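Local coordinates for protein 1d10 (Caenorhabditis elegans, PDB 1T9F) that is of unknown function but adopts the beta-trefoil fold of MIR-domain proteins and is probably related to the SDF2 family, at residues C9-K14 / W53-A58; G66-C71 / G123-E128. All coordinates share one frame; numbering follows the deposited sequence.

Contact 1: C9-K14 / W53-A58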
loop_
_atom_site.group_PDB
_atom_site.type_symbol
_atom_site.label_atom_id
_atom_site.label_comp_id
_atom_site.label_asym_id
_atom_site.label_seq_id
_atom_site.Cartn_x
_atom_site.Cartn_y
_atom_site.Cartn_z
ATOM N N CYS A 9 -11.700 -6.572 -7.549
ATOM C CA CYS A 9 -11.868 -5.133 -7.472
ATOM C C CYS A 9 -12.895 -4.758 -6.404
ATOM O O CYS A 9 -13.951 -5.370 -6.309
ATOM C CB CYS A 9 -12.286 -4.606 -8.838
ATOM S SG CYS A 9 -11.627 -2.957 -9.201
ATOM N N TYR A 10 -12.557 -3.750 -5.606
ATOM C CA TYR A 10 -13.382 -3.262 -4.502
ATOM C C TYR A 10 -13.399 -4.193 -3.296
ATOM O O TYR A 10 -14.168 -3.991 -2.357
ATOM C CB TYR A 10 -14.815 -2.968 -4.961
ATOM C CG TYR A 10 -14.886 -1.785 -5.893
ATOM C CD1 TYR A 10 -14.370 -0.547 -5.513
ATOM C CD2 TYR A 10 -15.431 -1.910 -7.166
ATOM C CE1 TYR A 10 -14.391 0.537 -6.385
ATOM C CE2 TYR A 10 -15.457 -0.839 -8.042
ATOM C CZ TYR A 10 -14.938 0.381 -7.649
ATOM O OH TYR A 10 -14.968 1.437 -8.526
ATOM N N SER A 11 -12.562 -5.223 -3.318
ATOM C CA SER A 11 -12.498 -6.118 -2.172
ATOM C C SER A 11 -11.773 -5.323 -1.082
ATOM O O SER A 11 -11.056 -4.367 -1.381
ATOM C CB SER A 11 -11.719 -7.389 -2.527
ATOM O OG SER A 11 -10.420 -7.077 -2.993
ATOM N N VAL A 12 -11.980 -5.695 0.177
ATOM C CA VAL A 12 -11.334 -5.013 1.296
ATOM C C VAL A 12 -10.448 -6.032 1.980
ATOM O O VAL A 12 -10.910 -7.118 2.327
ATOM C CB VAL A 12 -12.354 -4.503 2.332
ATOM C CG1 VAL A 12 -11.627 -3.896 3.514
ATOM C CG2 VAL A 12 -13.262 -3.472 1.705
ATOM N N LEU A 13 -9.186 -5.687 2.187
ATOM C CA LEU A 13 -8.268 -6.625 2.813
ATOM C C LEU A 13 -7.076 -5.968 3.494
ATOM O O LEU A 13 -6.941 -4.746 3.484
ATOM C CB LEU A 13 -7.796 -7.626 1.755
ATOM C CG LEU A 13 -7.576 -7.007 0.375
ATOM C CD1 LEU A 13 -6.326 -6.177 0.409
ATOM C CD2 LEU A 13 -7.473 -8.078 -0.691
ATOM N N LYS A 14 -6.231 -6.795 4.101
ATOM C CA LYS A 14 -5.031 -6.333 4.784
ATOM C C LYS A 14 -3.815 -6.716 3.953
ATOM O O LYS A 14 -3.804 -7.769 3.315
ATOM C CB LYS A 14 -4.908 -6.995 6.160
ATOM C CG LYS A 14 -6.058 -6.724 7.106
ATOM C CD LYS A 14 -6.067 -7.766 8.218
ATOM C CE LYS A 14 -7.266 -7.604 9.127
ATOM N NZ LYS A 14 -7.547 -8.866 9.881
ATOM N N TRP A 53 -7.732 -1.862 3.774
ATOM C CA TRP A 53 -7.630 -1.091 2.544
ATOM C C TRP A 53 -8.566 -1.651 1.486
ATOM O O TRP A 53 -8.805 -2.857 1.427
ATOM C CB TRP A 53 -6.203 -1.137 2.001
ATOM C CG TRP A 53 -5.181 -0.637 2.946
ATOM C CD1 TRP A 53 -4.636 -1.311 4.000
ATOM C CD2 TRP A 53 -4.576 0.653 2.932
ATOM N NE1 TRP A 53 -3.722 -0.511 4.648
ATOM C CE2 TRP A 53 -3.666 0.699 4.009
ATOM C CE3 TRP A 53 -4.712 1.783 2.107
ATOM C CZ2 TRP A 53 -2.892 1.828 4.287
ATOM C CZ3 TRP A 53 -3.944 2.907 2.381
ATOM C CH2 TRP A 53 -3.043 2.919 3.465
ATOM N N GLN A 54 -9.088 -0.778 0.636
ATOM C CA GLN A 54 -9.980 -1.224 -0.417
ATOM C C GLN A 54 -9.352 -1.033 -1.781
ATOM O O GLN A 54 -8.868 0.047 -2.120
ATOM C CB GLN A 54 -11.306 -0.466 -0.354
ATOM C CG GLN A 54 -12.298 -0.914 -1.416
ATOM C CD GLN A 54 -13.686 -0.385 -1.143
ATOM O OE1 GLN A 54 -13.845 0.741 -0.679
ATOM N NE2 GLN A 54 -14.702 -1.191 -1.439
ATOM N N ILE A 55 -9.360 -2.098 -2.567
ATOM C CA ILE A 55 -8.796 -2.054 -3.903
ATOM C C ILE A 55 -9.725 -1.325 -4.863
ATOM O O ILE A 55 -10.899 -1.678 -4.992
ATOM C CB ILE A 55 -8.537 -3.474 -4.433
ATOM C CG1 ILE A 55 -7.560 -4.192 -3.496
ATOM C CG2 ILE A 55 -7.970 -3.408 -5.847
ATOM C CD1 ILE A 55 -7.370 -5.625 -3.822
ATOM N N PHE A 56 -9.184 -0.295 -5.516
ATOM C CA PHE A 56 -9.914 0.509 -6.493
ATOM C C PHE A 56 -9.255 0.380 -7.864
ATOM O O PHE A 56 -8.061 0.097 -7.958
ATOM C CB PHE A 56 -9.884 1.991 -6.106
ATOM C CG PHE A 56 -11.056 2.434 -5.278
ATOM C CD1 PHE A 56 -11.262 1.926 -4.005
ATOM C CD2 PHE A 56 -11.954 3.371 -5.778
ATOM C CE1 PHE A 56 -12.345 2.346 -3.233
ATOM C CE2 PHE A 56 -13.047 3.800 -5.012
ATOM C CZ PHE A 56 -13.237 3.285 -3.739
ATOM N N PRO A 57 -10.024 0.587 -8.947
ATOM C CA PRO A 57 -9.407 0.484 -10.275
ATOM C C PRO A 57 -8.472 1.680 -10.404
ATOM O O PRO A 57 -8.565 2.620 -9.609
ATOM C CB PRO A 57 -10.605 0.562 -11.220
ATOM C CG PRO A 57 -11.570 1.441 -10.465
ATOM C CD PRO A 57 -11.461 0.908 -9.051
ATOM N N ALA A 58 -7.565 1.646 -11.377
ATOM C CA ALA A 58 -6.619 2.741 -11.580
ATOM C C ALA A 58 -7.362 4.060 -11.793
ATOM O O ALA A 58 -8.540 4.056 -12.152
ATOM C CB ALA A 58 -5.724 2.438 -12.775
#
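In the six-stranded antiparallel barrel of this beta-trefoil MIR domain, strand 12-17 pairs with strand 53-57, and Tyr10 and Ser11 extend the pairing beyond the regular strand. Leu13 and Trp53 form the hydrogen-bonded pair: Leu13 N to Trp53 O and Trp53 N to Leu13 O both measure 3.0 Å. Val12 and Gln54 make the adjoining non-hydrogen-bonded pair. The regular spacing then breaks, because Tyr10 and Ser11 together face Ile55. Tyr10 N gives a short 2.7 Å bond to Ile55 O, from above that carbonyl's plane, whereas Ile55 N reaches Ser11 O at 3.1 Å, almost along the C=O axis. With Tyr10 at phi 73°, this bonding is that of a G1-type beta bulge.

Gln54 braces the bulge with its side chain. Its CG is anti to the backbone N and the chain beyond is extended, which brings NE2 to 3.0 Å from Tyr10 O with a nearly straight N-H...O angle of 174°; the acceptor lies in the amide plane. Ile55 takes the other direction, its CD1 touching Leu13 CD2 and Ser11 OG, a hydroxyl whose hydrogen bond is with Thr8 O.

Tyr10 has CG beside its own backbone N, anti to the carbonyl carbon, and the ring crosses Phe56 at about a right angle and Pro57 obliquely. Its edge meets the Phe56 face in a T-shaped stack, with planes 80° apart and centroids separated by 5.0 Å, and Tyr10 OH lies 3.6 Å from Pro57 CD. An alanine in place of Tyr10 would lose these ring contacts and would probably leave Phe56 and Pro57 less well covered. The Tyr10 CE1 atom sits over the centre of the Phe56 ring, 3.7 Å above its plane.

Contact 2: G66-C71 / G123-E128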
loop_
_atom_site.group_PDB
_atom_site.type_symbol
_atom_site.label_atom_id
_atom_site.label_comp_id
_atom_site.label_asym_id
_atom_site.label_seq_id
_atom_site.Cartn_x
_atom_site.Cartn_y
_atom_site.Cartn_z
ATOM N N GLY A 66 -15.899 -7.594 -7.794
ATOM C CA GLY A 66 -15.814 -9.006 -8.110
ATOM C C GLY A 66 -14.881 -9.284 -9.275
ATOM O O GLY A 66 -14.488 -10.430 -9.504
ATOM N N ASP A 67 -14.525 -8.242 -10.021
ATOM C CA ASP A 67 -13.618 -8.402 -11.153
ATOM C C ASP A 67 -12.234 -8.804 -10.666
ATOM O O ASP A 67 -11.722 -8.247 -9.700
ATOM C CB ASP A 67 -13.504 -7.101 -11.957
ATOM C CG ASP A 67 -14.711 -6.849 -12.833
ATOM O OD1 ASP A 67 -15.586 -7.738 -12.902
ATOM O OD2 ASP A 67 -14.778 -5.768 -13.459
ATOM N N ALA A 68 -11.636 -9.778 -11.338
ATOM C CA ALA A 68 -10.306 -10.227 -10.977
ATOM C C ALA A 68 -9.330 -9.146 -11.394
ATOM O O ALA A 68 -9.571 -8.418 -12.354
ATOM C CB ALA A 68 -9.980 -11.531 -11.693
ATOM N N ILE A 69 -8.236 -9.019 -10.655
ATOM C CA ILE A 69 -7.224 -8.034 -10.998
ATOM C C ILE A 69 -6.097 -8.803 -11.663
ATOM O O ILE A 69 -5.595 -9.785 -11.112
ATOM C CB ILE A 69 -6.689 -7.309 -9.757
ATOM C CG1 ILE A 69 -7.824 -6.512 -9.105
ATOM C CG2 ILE A 69 -5.535 -6.382 -10.149
ATOM C CD1 ILE A 69 -7.457 -5.925 -7.781
ATOM N N LYS A 70 -5.713 -8.366 -12.856
ATOM C CA LYS A 70 -4.654 -9.035 -13.589
ATOM C C LYS A 70 -3.308 -8.463 -13.173
ATOM O O LYS A 70 -3.212 -7.278 -12.855
ATOM C CB LYS A 70 -4.863 -8.845 -15.098
ATOM C CG LYS A 70 -6.179 -9.426 -15.644
ATOM C CD LYS A 70 -7.386 -8.596 -15.211
ATOM C CE LYS A 70 -8.697 -9.183 -15.723
ATOM N NZ LYS A 70 -9.874 -8.349 -15.338
ATOM N N CYS A 71 -2.270 -9.301 -13.167
ATOM C CA CYS A 71 -0.933 -8.839 -12.800
ATOM C C CYS A 71 -0.466 -7.858 -13.860
ATOM O O CYS A 71 -0.720 -8.048 -15.048
ATOM C CB CYS A 71 0.046 -10.023 -12.676
ATOM S SG CYS A 71 -0.557 -11.267 -11.487
ATOM N N GLY A 123 2.282 -14.667 -13.449
ATOM C CA GLY A 123 1.133 -15.199 -14.154
ATOM C C GLY A 123 0.334 -13.964 -14.517
ATOM O O GLY A 123 0.915 -12.895 -14.703
ATOM N N ASP A 124 -0.982 -14.077 -14.624
ATOM C CA ASP A 124 -1.750 -12.887 -14.944
ATOM C C ASP A 124 -3.128 -12.882 -14.315
ATOM O O ASP A 124 -4.148 -12.902 -14.997
ATOM C CB ASP A 124 -1.861 -12.692 -16.458
ATOM C CG ASP A 124 -2.111 -11.237 -16.828
ATOM O OD1 ASP A 124 -3.125 -10.682 -16.359
ATOM O OD2 ASP A 124 -1.292 -10.648 -17.572
ATOM N N GLU A 125 -3.131 -12.858 -12.988
ATOM C CA GLU A 125 -4.344 -12.821 -12.195
ATOM C C GLU A 125 -3.925 -12.900 -10.733
ATOM O O GLU A 125 -3.566 -13.965 -10.227
ATOM C CB GLU A 125 -5.282 -13.975 -12.562
ATOM C CG GLU A 125 -6.728 -13.521 -12.682
ATOM C CD GLU A 125 -7.611 -14.509 -13.416
ATOM O OE1 GLU A 125 -8.768 -14.144 -13.709
ATOM O OE2 GLU A 125 -7.159 -15.642 -13.700
ATOM N N TRP A 126 -3.944 -11.740 -10.086
ATOM C CA TRP A 126 -3.573 -11.592 -8.689
ATOM C C TRP A 126 -4.260 -12.635 -7.824
ATOM O O TRP A 126 -5.469 -12.575 -7.622
ATOM C CB TRP A 126 -3.958 -10.188 -8.225
ATOM C CG TRP A 126 -3.368 -9.762 -6.923
ATOM C CD1 TRP A 126 -2.535 -10.484 -6.115
ATOM C CD2 TRP A 126 -3.561 -8.501 -6.278
ATOM N NE1 TRP A 126 -2.198 -9.743 -5.003
ATOM C CE2 TRP A 126 -2.814 -8.521 -5.078
ATOM C CE3 TRP A 126 -4.296 -7.351 -6.599
ATOM C CZ2 TRP A 126 -2.782 -7.435 -4.198
ATOM C CZ3 TRP A 126 -4.263 -6.271 -5.722
ATOM C CH2 TRP A 126 -3.510 -6.323 -4.535
ATOM N N LEU A 127 -3.481 -13.590 -7.318
ATOM C CA LEU A 127 -4.008 -14.653 -6.466
ATOM C C LEU A 127 -3.763 -14.290 -5.003
ATOM O O LEU A 127 -2.694 -13.793 -4.641
ATOM C CB LEU A 127 -3.317 -15.983 -6.786
ATOM C CG LEU A 127 -3.310 -16.469 -8.239
ATOM C CD1 LEU A 127 -2.446 -17.719 -8.349
ATOM C CD2 LEU A 127 -4.730 -16.753 -8.709
ATOM N N GLU A 128 -4.758 -14.543 -4.164
ATOM C CA GLU A 128 -4.664 -14.231 -2.746
ATOM C C GLU A 128 -3.585 -15.039 -2.027
ATOM O O GLU A 128 -3.178 -14.693 -0.917
ATOM C CB GLU A 128 -6.021 -14.479 -2.086
ATOM C CG GLU A 128 -6.102 -14.052 -0.634
ATOM C CD GLU A 128 -7.530 -14.026 -0.129
ATOM O OE1 GLU A 128 -8.379 -13.420 -0.818
ATOM O OE2 GLU A 128 -7.799 -14.598 0.949
#
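Two irregular loop segments, 66-71 and 123-128, meet through one backbone hydrogen bond, and the tight part of the contact gathers round it. Trp126 N donates to Ile69 O at 2.8 Å, nearly along the C=O axis, with an N-H...O angle of 148°. Beside it the Ile69 and Trp126 side chains run in the same direction. In Trp126, CG anti to the backbone N together with chi2 at 0° turns the benzene edge of the indole toward the isoleucine: Ile69 CD1 is 3.7 Å from Trp126 CE3, near the ring plane. Cys71 SG, disulfide-bonded to Cys121, lies against the backbone, 3.4 Å from Glu125 N. That amide is buried here and has no partner in the model.

The other side is looser. Glu125 extends along Ala68, with OE1 3.5 Å from Ala68 CB, and Phe6 partly covers both. Lys70 and Asp124 face solvent. Lys70 bends back at chi2 so that NZ bonds to Ala68 O in its own segment at 3.0 Å; it stays 6.1 Å from Glu125 OE1, too far for a salt bridge. Asp124 is poorly ordered.

No helix borders the contact. The buried Ile69 and Trp126 both lie against Ile55 of strand 53-57 and Ile75 of strand 74-79, while Trp126 also touches Val174 of strand 172-175 and meets the Phe132 ring of strand 131-136 edge-to-face.

Overall arrangement
From the N terminus, contact 1 closes a 38-residue loop, bringing strand 53-57 back beside the start of strand 12-17. The chain then enters 66-71, and contact 2 closes a second loop, of 51 residues, when 123-128 arrives after strand 117-120. The loops follow in series; neither nests in nor crosses the other. Their closures nevertheless touch, with centres about 12 Å apart: Cys9 N probably bonds to Asp67 O (2.7 Å). Contact 1 thus joins two neighbouring barrel strands, and contact 2 links the loops leading into strands 74-79 and 131-136.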